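Local coordinates for putative uncharacterized protein (Chaetomium thermophilum, PDB 4XRI) that acts as an importin-beta nuclear transport receptor that carries various protein cargoes into the nucleus and probably binds a small GTPase, at residues C361-A366 against L442-E447; V434-A439 against A477-W482; S465-L470 against V510-T515; A483-A488 against A530-S535. The protein carries 2 engineered substitutions. All blocks are in the same frame, centred on the assembly; numbering follows the deposited sequence.

Contact 1: residues C361-A366 against L442-E447; sequences CLQLYA and LGRITE
Two bends in the R444 chain, at chi2 (-83°) and chi3 (-69°), turn its guanidinium toward Q363, whose chain runs extended beyond CG and lays the amide over that flat group. The residues belong to helices 354-369 and 432-449 of the HEAT-repeat solenoid. Between 361-366 and 442-447 the nearest CA atoms, those of Q363 and R444, are 10.7 Å apart, and the gap is bridged by this single pair of long side chains. The amide and guanidinium planes are only 13° apart, so the groups stack nearly flat. NE2 of Q363 lies over the centre of the R444 guanidinium, 3.1 Å above its plane. The same NE2 is 3.2 Å from NH1 of R444, but both atoms are donors and this is face-on packing without a hydrogen bond.

Two of the R444 donors have partners elsewhere. NE bonds to the carbonyl of G401, and NH2 makes a weak bond to that of A402, both at the C-terminal end of helix 390-402. That helix end would probably favour the positive charge, and the two bonds, one of them weak, probably help to fix the rotation of the guanidinium. Q363 NE2 also makes a weak hydrogen bond to Y359 OH, one turn earlier on its own helix. The aliphatic part of Q363 joins in as well, with CG 3.7 Å from NH2 of R444.

Contact 2: residues V434-A439 against A477-W482; sequences VRDSTA and AASCCW
OD1 of D436 is gripped twice from helix 477-490. S479 OG donates to OD1 of D436 at 2.7 Å, arriving on the syn side and 35° out of the carboxylate plane. Water 1 donates to the same D436 OD1 at 2.8 Å and in turn accepts from S479 N at 3.1 Å. One serine thus reaches one carboxylate oxygen through its hydroxyl directly and through its backbone N-H by way of the water. D436 gets there because its CG stands anti to the backbone N (chi1 -174°), which carries the carboxylate across although the CB itself does not face the other helix. S479 lies in the first turn of its helix, so the helix start is likely to favour the negative charge; the other oxygen, OD2, has a long, weak ion pair with K475.

Helices 432-449 and 477-490 are one helix apart in chain order and run nearly parallel, 19° between the short axes, as is usual for every second helix of a HEAT-repeat solenoid. Helix 455-472, which separates them in sequence, packs through L470 on A477, C480 and C481. Small residues let the two axes come within 8.4 Å. A439 CB sits 3.8 Å from S479 CB and, with the same methyl, 4.1 Å from C480 SG. A turn further along, the ring of W482 stacks with that of Y440.

Contact 3: residues S465-L470 against V510-T515; sequences SLFNGL and VTNLLT
F467 reaches from helix 455-472 into the side of segment 510-515 of helix 503-516, and N512 and L513 receive its ring in two different ways. N512 works over one face: its ND2 lies 3.7 Å above the ring plane of F467, offset toward the rim, while its CB closes on CD2 of F467 at 3.7 Å. The amide is tilted 64° from the ring, so the two flat groups do not stack. A chi1 of -71° at N512 keeps its CG beside the backbone N, which turns the amide over the phenylalanine; at its other end OD1 makes a weak hydrogen bond to Q508 on the same helix.

L513 takes the edge. Its CG lies in the plane of the F467 ring, 3.7 Å from CE2, and its CD2 also meets L470, whose own CD2 is 3.8 Å from L513 CD2. The leucine thus meets both the ring edge and a second leucine, and it also touches V533 and L534 of helix 524-539. With F467 cut back to an alanine, L513 would probably face a gap and the N512 amide would lose the ring face beneath it.

This is ordinary HEAT-solenoid packing of two nearly parallel helices, the axes of the short segments 10.8 Å apart and 13° from one another, and large side chains fill the distance. The segments meet through apolar surfaces and one amide laid over a ring, with no directional bond between them, which is consistent with helices able to shift slightly against each other in a highly flexible receptor.

Contact 4: residues A483-A488 against A530-S535; sequences ALMNIA and AYEVLS
M485 belongs to both halves of this contact: its CG packs against the buried V533, while its sulfur and methyl lie against E532 on the exposed side. The tight half is close to the backbone. CG of M485 is 3.8 Å from V533 CA and nearly as near to its CG2, and the CA atoms of the two residues are only 5.4 Å apart. The other V533 methyl, CG1, meets L484 CB at 4.0 Å, so the valine sets one branch against each of two successive residues. Both L484 and V533 have further apolar neighbours, L466 for the first and L513 for the second.

Helices 477-490 and 524-539 run almost parallel, 6° between the short axes and 9.2 Å apart, one helix removed in chain order within the HEAT-repeat solenoid.

Toward solvent the contact changes character. E532 stretches out with its chain extended and crosses the methionine at about a right angle, so that SD of M485 lies 3.4 Å from CD of E532, over the flat carboxylate and equally distant from its two oxygens. A bend at chi3 (-62°) brings CE of M485 round to 3.6 Å from E532 OE1, where the charge probably polarises the methyl slightly. Replacing M485 with an alanine would probably uncover V533 CG2 and leave the E532 carboxylate free to swing.

Overall arrangement
The four contacts interleave along the solenoid, the segments of neighbouring contacts alternating in the chain. Contacts 1 and 2 share helix 432-449, and contacts 2 and 4 share helix 477-490; W482 ties the first two together by packing its ring on the backbone at G443 and R444. Contact 3 is the buried one, and it packs against contact 4 through L466 and I487. The other three are partly buried, and their chemistry mixes accordingly: contact 1 spans widely separated helices with a stacked amide and guanidinium, contact 2 combines a direct serine–carboxylate bond, a water bridge beside it, with small-residue packing, and contact 4 goes from apolar packing to a carboxylate exposed at the surface.

Contact 1: residues C361-A366 against L442-E447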
loop_
_atom_site.group_PDB
_atom_site.type_symbol
_atom_site.label_atom_id
_atom_site.label_comp_id
_atom_site.label_asym_id
_atom_site.label_seq_id
_atom_site.Cartn_x
_atom_site.Cartn_y
_atom_site.Cartn_z
ATOM N N CYS A 361 6.066 17.990 0.700
ATOM C CA CYS A 361 5.059 19.000 0.998
ATOM C C CYS A 361 4.722 19.827 -0.237
ATOM O O CYS A 361 3.551 20.098 -0.514
ATOM C CB CYS A 361 5.544 19.915 2.131
ATOM S SG CYS A 361 4.286 21.029 2.795
ATOM N N LEU A 362 5.755 20.226 -0.974
ATOM C CA LEU A 362 5.584 21.044 -2.169
ATOM C C LEU A 362 4.753 20.317 -3.223
ATOM O O LEU A 362 3.876 20.909 -3.853
ATOM C CB LEU A 362 6.944 21.434 -2.747
ATOM C CG LEU A 362 6.918 22.446 -3.891
ATOM C CD1 LEU A 362 6.159 23.696 -3.469
ATOM C CD2 LEU A 362 8.332 22.799 -4.327
ATOM N N GLN A 363 5.037 19.031 -3.402
ATOM C CA GLN A 363 4.254 18.175 -4.293
ATOM C C GLN A 363 2.783 18.176 -3.904
ATOM O O GLN A 363 1.910 18.440 -4.730
ATOM C CB GLN A 363 4.789 16.741 -4.279
ATOM C CG GLN A 363 5.889 16.475 -5.283
ATOM C CD GLN A 363 6.096 14.991 -5.522
ATOM O OE1 GLN A 363 5.520 14.155 -4.825
ATOM N NE2 GLN A 363 6.913 14.656 -6.514
ATOM N N LEU A 364 2.522 17.876 -2.635
ATOM C CA LEU A 364 1.167 17.868 -2.092
ATOM C C LEU A 364 0.506 19.236 -2.205
ATOM O O LEU A 364 -0.698 19.336 -2.450
ATOM C CB LEU A 364 1.183 17.420 -0.628
ATOM C CG LEU A 364 1.595 15.976 -0.341
ATOM C CD1 LEU A 364 1.771 15.770 1.157
ATOM C CD2 LEU A 364 0.562 15.006 -0.894
ATOM N N TYR A 365 1.300 20.287 -2.023
ATOM C CA TYR A 365 0.793 21.649 -2.103
ATOM C C TYR A 365 0.298 21.966 -3.510
ATOM O O TYR A 365 -0.730 22.624 -3.686
ATOM C CB TYR A 365 1.875 22.650 -1.689
ATOM C CG TYR A 365 1.357 23.787 -0.836
ATOM C CD1 TYR A 365 0.587 24.803 -1.390
ATOM C CD2 TYR A 365 1.631 23.842 0.527
ATOM C CE1 TYR A 365 0.106 25.839 -0.612
ATOM C CE2 TYR A 365 1.158 24.876 1.310
ATOM C CZ TYR A 365 0.397 25.870 0.736
ATOM O OH TYR A 365 -0.078 26.898 1.516
ATOM N N ALA A 366 1.036 21.488 -4.507
ATOM C CA ALA A 366 0.683 21.708 -5.906
ATOM C C ALA A 366 -0.630 21.013 -6.251
ATOM O O ALA A 366 -1.446 21.539 -7.008
ATOM C CB ALA A 366 1.795 21.217 -6.816
ATOM N N LEU A 442 12.298 16.113 -15.442
ATOM C CA LEU A 442 11.913 15.856 -16.823
ATOM C C LEU A 442 10.913 14.708 -16.900
ATOM O O LEU A 442 10.043 14.691 -17.767
ATOM C CB LEU A 442 13.148 15.552 -17.675
ATOM C CG LEU A 442 14.032 16.756 -18.012
ATOM C CD1 LEU A 442 15.389 16.312 -18.529
ATOM C CD2 LEU A 442 13.334 17.645 -19.030
ATOM N N GLY A 443 11.045 13.752 -15.987
ATOM C CA GLY A 443 10.107 12.650 -15.900
ATOM C C GLY A 443 8.761 13.127 -15.397
ATOM O O GLY A 443 7.721 12.746 -15.928
ATOM N N ARG A 444 8.791 13.967 -14.366
ATOM C CA ARG A 444 7.584 14.601 -13.846
ATOM C C ARG A 444 6.873 15.384 -14.942
ATOM O O ARG A 444 5.648 15.334 -15.060
ATOM C CB ARG A 444 7.924 15.527 -12.670
ATOM C CG ARG A 444 8.335 14.804 -11.397
ATOM C CD ARG A 444 7.124 14.346 -10.601
ATOM N NE ARG A 444 6.381 15.468 -10.033
ATOM C CZ ARG A 444 5.326 15.342 -9.235
ATOM N NH1 ARG A 444 4.883 14.136 -8.905
ATOM N NH2 ARG A 444 4.714 16.420 -8.764
ATOM N N ILE A 445 7.654 16.098 -15.746
ATOM C CA ILE A 445 7.113 16.914 -16.827
ATOM C C ILE A 445 6.441 16.064 -17.901
ATOM O O ILE A 445 5.300 16.327 -18.285
ATOM C CB ILE A 445 8.213 17.775 -17.477
ATOM C CG1 ILE A 445 8.555 18.954 -16.570
ATOM C CG2 ILE A 445 7.771 18.276 -18.846
ATOM C CD1 ILE A 445 9.538 19.912 -17.181
ATOM N N THR A 446 7.155 15.049 -18.379
ATOM C CA THR A 446 6.613 14.132 -19.375
ATOM C C THR A 446 5.332 13.475 -18.874
ATOM O O THR A 446 4.338 13.390 -19.592
ATOM C CB THR A 446 7.627 13.029 -19.739
ATOM O OG1 THR A 446 8.805 13.623 -20.297
ATOM C CG2 THR A 446 7.022 12.062 -20.746
ATOM N N GLU A 447 5.370 13.025 -17.626
ATOM C CA GLU A 447 4.251 12.316 -17.013
ATOM C C GLU A 447 2.996 13.177 -16.937
ATOM O O GLU A 447 1.901 12.729 -17.276
ATOM C CB GLU A 447 4.639 11.842 -15.612
ATOM C CG GLU A 447 3.566 11.049 -14.892
ATOM C CD GLU A 447 4.002 10.634 -13.500
ATOM O OE1 GLU A 447 3.860 9.440 -13.160
ATOM O OE2 GLU A 447 4.486 11.505 -12.745
#

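Contact 2: residues V434-A439 against A477-W482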
loop_
_atom_site.group_PDB
_atom_site.type_symbol
_atom_site.label_atom_id
_atom_site.label_comp_id
_atom_site.label_asym_id
_atom_site.label_seq_id
_atom_site.Cartn_x
_atom_site.Cartn_y
_atom_site.Cartn_z
ATOM N N VAL A 434 22.270 17.986 -9.187
ATOM C CA VAL A 434 21.466 18.805 -10.087
ATOM C C VAL A 434 21.014 17.995 -11.297
ATOM O O VAL A 434 19.869 18.103 -11.735
ATOM C CB VAL A 434 22.245 20.049 -10.565
ATOM C CG1 VAL A 434 21.465 20.794 -11.639
ATOM C CG2 VAL A 434 22.543 20.967 -9.393
ATOM N N ARG A 435 21.922 17.181 -11.825
ATOM C CA ARG A 435 21.622 16.334 -12.975
ATOM C C ARG A 435 20.554 15.295 -12.654
ATOM O O ARG A 435 19.674 15.026 -13.471
ATOM C CB ARG A 435 22.889 15.637 -13.471
ATOM C CG ARG A 435 23.742 16.491 -14.395
ATOM C CD ARG A 435 24.956 15.721 -14.873
ATOM N NE ARG A 435 26.024 15.712 -13.878
ATOM C CZ ARG A 435 26.992 14.806 -13.834
ATOM N NH1 ARG A 435 27.927 14.877 -12.896
ATOM N NH2 ARG A 435 27.021 13.824 -14.723
ATOM N N ASP A 436 20.641 14.717 -11.461
ATOM C CA ASP A 436 19.666 13.727 -11.018
ATOM C C ASP A 436 18.291 14.359 -10.842
ATOM O O ASP A 436 17.281 13.812 -11.289
ATOM C CB ASP A 436 20.111 13.078 -9.706
ATOM C CG ASP A 436 19.196 11.947 -9.279
ATOM O OD1 ASP A 436 18.751 11.181 -10.158
ATOM O OD2 ASP A 436 18.922 11.822 -8.066
ATOM N N SER A 437 18.264 15.518 -10.188
ATOM C CA SER A 437 17.022 16.250 -9.963
ATOM C C SER A 437 16.436 16.743 -11.278
ATOM O O SER A 437 15.222 16.881 -11.416
ATOM C CB SER A 437 17.254 17.430 -9.017
ATOM O OG SER A 437 17.707 16.985 -7.751
ATOM N N THR A 438 17.311 17.015 -12.240
ATOM C CA THR A 438 16.882 17.468 -13.556
ATOM C C THR A 438 16.204 16.337 -14.320
ATOM O O THR A 438 15.140 16.522 -14.914
ATOM C CB THR A 438 18.062 18.003 -14.381
ATOM O OG1 THR A 438 18.603 19.166 -13.743
ATOM C CG2 THR A 438 17.605 18.369 -15.779
ATOM N N ALA A 439 16.833 15.166 -14.296
ATOM C CA ALA A 439 16.284 13.984 -14.952
ATOM C C ALA A 439 14.902 13.644 -14.403
ATOM O O ALA A 439 13.966 13.395 -15.161
ATOM C CB ALA A 439 17.225 12.802 -14.786
ATOM N N ALA A 477 20.931 7.163 -13.028
ATOM C CA ALA A 477 20.399 6.107 -13.895
ATOM C C ALA A 477 18.913 5.837 -13.659
ATOM O O ALA A 477 18.127 5.783 -14.605
ATOM C CB ALA A 477 21.192 4.822 -13.705
ATOM N N ALA A 478 18.541 5.671 -12.393
ATOM C CA ALA A 478 17.158 5.387 -12.017
ATOM C C ALA A 478 16.208 6.481 -12.504
ATOM O O ALA A 478 15.179 6.192 -13.119
ATOM C CB ALA A 478 17.047 5.221 -10.509
ATOM N N SER A 479 16.566 7.731 -12.224
ATOM C CA SER A 479 15.791 8.892 -12.664
ATOM C C SER A 479 15.652 8.946 -14.185
ATOM O O SER A 479 14.557 9.165 -14.709
ATOM C CB SER A 479 16.435 10.185 -12.154
ATOM O OG SER A 479 16.257 10.335 -10.755
ATOM N N CYS A 480 16.768 8.752 -14.885
ATOM C CA CYS A 480 16.785 8.703 -16.346
ATOM C C CYS A 480 15.857 7.612 -16.871
ATOM O O CYS A 480 15.057 7.842 -17.779
ATOM C CB CYS A 480 18.209 8.471 -16.862
ATOM S SG CYS A 480 19.311 9.911 -16.756
ATOM N N CYS A 481 15.976 6.426 -16.279
ATOM C CA CYS A 481 15.122 5.288 -16.611
ATOM C C CYS A 481 13.637 5.608 -16.426
ATOM O O CYS A 481 12.817 5.308 -17.299
ATOM C CB CYS A 481 15.506 4.070 -15.761
ATOM S SG CYS A 481 17.021 3.228 -16.288
ATOM N N TRP A 482 13.300 6.221 -15.292
ATOM C CA TRP A 482 11.917 6.590 -14.988
ATOM C C TRP A 482 11.350 7.564 -16.018
ATOM O O TRP A 482 10.233 7.389 -16.514
ATOM C CB TRP A 482 11.811 7.208 -13.592
ATOM C CG TRP A 482 10.404 7.582 -13.246
ATOM C CD1 TRP A 482 9.351 6.730 -13.105
ATOM C CD2 TRP A 482 9.887 8.900 -13.002
ATOM N NE1 TRP A 482 8.213 7.427 -12.791
ATOM C CE2 TRP A 482 8.513 8.762 -12.721
ATOM C CE3 TRP A 482 10.452 10.180 -12.997
ATOM C CZ2 TRP A 482 7.694 9.852 -12.432
ATOM C CZ3 TRP A 482 9.634 11.265 -12.709
ATOM C CH2 TRP A 482 8.270 11.092 -12.433
HETATM O O HOH W 1 18.673 8.351 -10.071
#

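Contact 3: residues S465-L470 against V510-T515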
loop_
_atom_site.group_PDB
_atom_site.type_symbol
_atom_site.label_atom_id
_atom_site.label_comp_id
_atom_site.label_asym_id
_atom_site.label_seq_id
_atom_site.Cartn_x
_atom_site.Cartn_y
_atom_site.Cartn_z
ATOM N N SER A 465 19.764 13.072 -23.916
ATOM C CA SER A 465 20.328 13.487 -22.637
ATOM C C SER A 465 20.069 12.449 -21.550
ATOM O O SER A 465 20.931 12.178 -20.714
ATOM C CB SER A 465 19.753 14.839 -22.211
ATOM O OG SER A 465 18.374 14.734 -21.903
ATOM N N LEU A 466 18.873 11.871 -21.571
ATOM C CA LEU A 466 18.497 10.850 -20.602
ATOM C C LEU A 466 19.323 9.584 -20.796
ATOM O O LEU A 466 19.787 8.984 -19.826
ATOM C CB LEU A 466 17.006 10.536 -20.712
ATOM C CG LEU A 466 16.083 11.708 -20.375
ATOM C CD1 LEU A 466 14.685 11.444 -20.885
ATOM C CD2 LEU A 466 16.068 11.972 -18.881
ATOM N N PHE A 467 19.510 9.186 -22.051
ATOM C CA PHE A 467 20.330 8.018 -22.358
ATOM C C PHE A 467 21.794 8.274 -22.028
ATOM O O PHE A 467 22.478 7.393 -21.509
ATOM C CB PHE A 467 20.188 7.619 -23.827
ATOM C CG PHE A 467 19.087 6.627 -24.079
ATOM C CD1 PHE A 467 18.009 6.955 -24.882
ATOM C CD2 PHE A 467 19.129 5.368 -23.504
ATOM C CE1 PHE A 467 16.995 6.042 -25.113
ATOM C CE2 PHE A 467 18.120 4.452 -23.729
ATOM C CZ PHE A 467 17.051 4.789 -24.535
ATOM N N ASN A 468 22.267 9.478 -22.332
ATOM C CA ASN A 468 23.633 9.866 -21.995
ATOM C C ASN A 468 23.869 9.755 -20.496
ATOM O O ASN A 468 24.918 9.288 -20.052
ATOM C CB ASN A 468 23.923 11.290 -22.471
ATOM C CG ASN A 468 25.364 11.699 -22.238
ATOM O OD1 ASN A 468 25.654 12.540 -21.387
ATOM N ND2 ASN A 468 26.277 11.099 -22.993
ATOM N N GLY A 469 22.876 10.179 -19.722
ATOM C CA GLY A 469 22.935 10.075 -18.276
ATOM C C GLY A 469 22.892 8.633 -17.812
ATOM O O GLY A 469 23.656 8.233 -16.934
ATOM N N LEU A 470 21.997 7.850 -18.407
ATOM C CA LEU A 470 21.841 6.445 -18.044
ATOM C C LEU A 470 23.104 5.635 -18.316
ATOM O O LEU A 470 23.498 4.794 -17.507
ATOM C CB LEU A 470 20.661 5.826 -18.801
ATOM C CG LEU A 470 20.519 4.302 -18.726
ATOM C CD1 LEU A 470 20.385 3.835 -17.286
ATOM C CD2 LEU A 470 19.335 3.829 -19.555
ATOM N N VAL A 510 16.886 0.760 -28.224
ATOM C CA VAL A 510 17.059 -0.657 -27.919
ATOM C C VAL A 510 18.539 -1.007 -27.831
ATOM O O VAL A 510 18.968 -1.736 -26.935
ATOM C CB VAL A 510 16.372 -1.550 -28.978
ATOM C CG1 VAL A 510 16.804 -3.002 -28.824
ATOM C CG2 VAL A 510 14.859 -1.416 -28.879
ATOM N N THR A 511 19.315 -0.467 -28.763
ATOM C CA THR A 511 20.761 -0.650 -28.777
ATOM C C THR A 511 21.408 -0.114 -27.501
ATOM O O THR A 511 22.255 -0.776 -26.898
ATOM C CB THR A 511 21.392 0.043 -30.000
ATOM O OG1 THR A 511 21.208 -0.776 -31.162
ATOM C CG2 THR A 511 22.872 0.271 -29.781
ATOM N N ASN A 512 20.995 1.081 -27.087
ATOM C CA ASN A 512 21.530 1.696 -25.875
ATOM C C ASN A 512 21.200 0.895 -24.619
ATOM O O ASN A 512 22.054 0.695 -23.753
ATOM C CB ASN A 512 21.005 3.125 -25.722
ATOM C CG ASN A 512 21.597 4.076 -26.747
ATOM O OD1 ASN A 512 22.616 3.775 -27.373
ATOM N ND2 ASN A 512 20.962 5.231 -26.919
ATOM N N LEU A 513 19.957 0.437 -24.529
ATOM C CA LEU A 513 19.499 -0.315 -23.369
ATOM C C LEU A 513 20.149 -1.693 -23.310
ATOM O O LEU A 513 20.446 -2.199 -22.231
ATOM C CB LEU A 513 17.976 -0.437 -23.389
ATOM C CG LEU A 513 17.255 0.893 -23.175
ATOM C CD1 LEU A 513 15.789 0.781 -23.543
ATOM C CD2 LEU A 513 17.415 1.346 -21.730
ATOM N N LEU A 514 20.369 -2.294 -24.476
ATOM C CA LEU A 514 21.064 -3.575 -24.550
ATOM C C LEU A 514 22.541 -3.415 -24.205
ATOM O O LEU A 514 23.166 -4.338 -23.676
ATOM C CB LEU A 514 20.908 -4.197 -25.941
ATOM C CG LEU A 514 19.598 -4.940 -26.210
ATOM C CD1 LEU A 514 19.507 -5.380 -27.662
ATOM C CD2 LEU A 514 19.466 -6.127 -25.275
ATOM N N THR A 515 23.092 -2.238 -24.493
ATOM C CA THR A 515 24.495 -1.965 -24.205
ATOM C C THR A 515 24.734 -1.833 -22.706
ATOM O O THR A 515 25.663 -2.427 -22.164
ATOM C CB THR A 515 24.977 -0.679 -24.903
ATOM O OG1 THR A 515 24.782 -0.798 -26.318
ATOM C CG2 THR A 515 26.452 -0.429 -24.610
#

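Contact 4: residues A483-A488 against A530-S535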
loop_
_atom_site.group_PDB
_atom_site.type_symbol
_atom_site.label_atom_id
_atom_site.label_comp_id
_atom_site.label_asym_id
_atom_site.label_seq_id
_atom_site.Cartn_x
_atom_site.Cartn_y
_atom_site.Cartn_z
ATOM N N ALA A 483 12.138 8.589 -16.330
ATOM C CA ALA A 483 11.769 9.586 -17.329
ATOM C C ALA A 483 11.567 8.939 -18.697
ATOM O O ALA A 483 10.581 9.209 -19.383
ATOM C CB ALA A 483 12.837 10.676 -17.404
ATOM N N LEU A 484 12.504 8.075 -19.078
ATOM C CA LEU A 484 12.446 7.366 -20.355
ATOM C C LEU A 484 11.199 6.492 -20.494
ATOM O O LEU A 484 10.595 6.419 -21.568
ATOM C CB LEU A 484 13.699 6.508 -20.536
ATOM C CG LEU A 484 14.972 7.263 -20.918
ATOM C CD1 LEU A 484 16.154 6.316 -20.996
ATOM C CD2 LEU A 484 14.768 7.972 -22.240
ATOM N N MET A 485 10.825 5.829 -19.403
ATOM C CA MET A 485 9.617 5.008 -19.370
ATOM C C MET A 485 8.364 5.848 -19.597
ATOM O O MET A 485 7.488 5.474 -20.382
ATOM C CB MET A 485 9.507 4.262 -18.038
ATOM C CG MET A 485 10.384 3.026 -17.934
ATOM S SD MET A 485 9.896 1.979 -16.553
ATOM C CE MET A 485 10.181 3.084 -15.173
ATOM N N ASN A 486 8.289 6.980 -18.900
ATOM C CA ASN A 486 7.205 7.943 -19.082
ATOM C C ASN A 486 7.036 8.349 -20.541
ATOM O O ASN A 486 5.927 8.353 -21.068
ATOM C CB ASN A 486 7.448 9.193 -18.228
ATOM C CG ASN A 486 7.110 8.976 -16.766
ATOM O OD1 ASN A 486 6.245 8.168 -16.429
ATOM N ND2 ASN A 486 7.787 9.706 -15.889
ATOM N N ILE A 487 8.152 8.684 -21.179
ATOM C CA ILE A 487 8.170 9.090 -22.580
ATOM C C ILE A 487 7.650 7.993 -23.504
ATOM O O ILE A 487 6.839 8.250 -24.398
ATOM C CB ILE A 487 9.590 9.482 -23.011
ATOM C CG1 ILE A 487 10.026 10.752 -22.283
ATOM C CG2 ILE A 487 9.665 9.672 -24.516
ATOM C CD1 ILE A 487 11.507 10.994 -22.349
ATOM N N ALA A 488 8.123 6.769 -23.282
ATOM C CA ALA A 488 7.674 5.620 -24.060
ATOM C C ALA A 488 6.170 5.408 -23.905
ATOM O O ALA A 488 5.481 5.046 -24.859
ATOM C CB ALA A 488 8.433 4.369 -23.643
ATOM N N ALA A 530 17.054 -0.520 -16.357
ATOM C CA ALA A 530 17.187 -0.367 -17.802
ATOM C C ALA A 530 16.392 -1.434 -18.548
ATOM O O ALA A 530 15.832 -1.172 -19.613
ATOM C CB ALA A 530 18.652 -0.418 -18.208
ATOM N N TYR A 531 16.350 -2.637 -17.985
ATOM C CA TYR A 531 15.549 -3.716 -18.552
ATOM C C TYR A 531 14.072 -3.347 -18.521
ATOM O O TYR A 531 13.333 -3.637 -19.462
ATOM C CB TYR A 531 15.785 -5.029 -17.798
ATOM C CG TYR A 531 16.899 -5.886 -18.365
ATOM C CD1 TYR A 531 16.986 -6.144 -19.729
ATOM C CD2 TYR A 531 17.867 -6.434 -17.533
ATOM C CE1 TYR A 531 18.005 -6.927 -20.246
ATOM C CE2 TYR A 531 18.883 -7.219 -18.039
ATOM C CZ TYR A 531 18.950 -7.462 -19.394
ATOM O OH TYR A 531 19.965 -8.239 -19.901
ATOM N N GLU A 532 13.649 -2.702 -17.438
ATOM C CA GLU A 532 12.269 -2.242 -17.316
ATOM C C GLU A 532 11.941 -1.234 -18.412
ATOM O O GLU A 532 10.862 -1.274 -18.999
ATOM C CB GLU A 532 12.015 -1.622 -15.941
ATOM C CG GLU A 532 10.541 -1.419 -15.636
ATOM C CD GLU A 532 10.302 -0.627 -14.362
ATOM O OE1 GLU A 532 11.270 -0.063 -13.805
ATOM O OE2 GLU A 532 9.136 -0.568 -13.917
ATOM N N VAL A 533 12.888 -0.341 -18.683
ATOM C CA VAL A 533 12.752 0.638 -19.756
ATOM C C VAL A 533 12.555 -0.059 -21.092
ATOM O O VAL A 533 11.643 0.271 -21.854
ATOM C CB VAL A 533 13.989 1.557 -19.847
ATOM C CG1 VAL A 533 13.826 2.538 -20.998
ATOM C CG2 VAL A 533 14.195 2.293 -18.542
ATOM N N LEU A 534 13.420 -1.029 -21.364
ATOM C CA LEU A 534 13.361 -1.806 -22.593
ATOM C C LEU A 534 12.006 -2.488 -22.754
ATOM O O LEU A 534 11.444 -2.526 -23.850
ATOM C CB LEU A 534 14.484 -2.844 -22.614
ATOM C CG LEU A 534 14.594 -3.708 -23.871
ATOM C CD1 LEU A 534 14.607 -2.829 -25.113
ATOM C CD2 LEU A 534 15.837 -4.580 -23.813
ATOM N N SER A 535 11.488 -3.021 -21.653
ATOM C CA SER A 535 10.176 -3.651 -21.649
ATOM C C SER A 535 9.090 -2.672 -22.097
ATOM O O SER A 535 8.251 -3.005 -22.932
ATOM C CB SER A 535 9.848 -4.197 -20.257
ATOM O OG SER A 535 8.514 -4.672 -20.204
#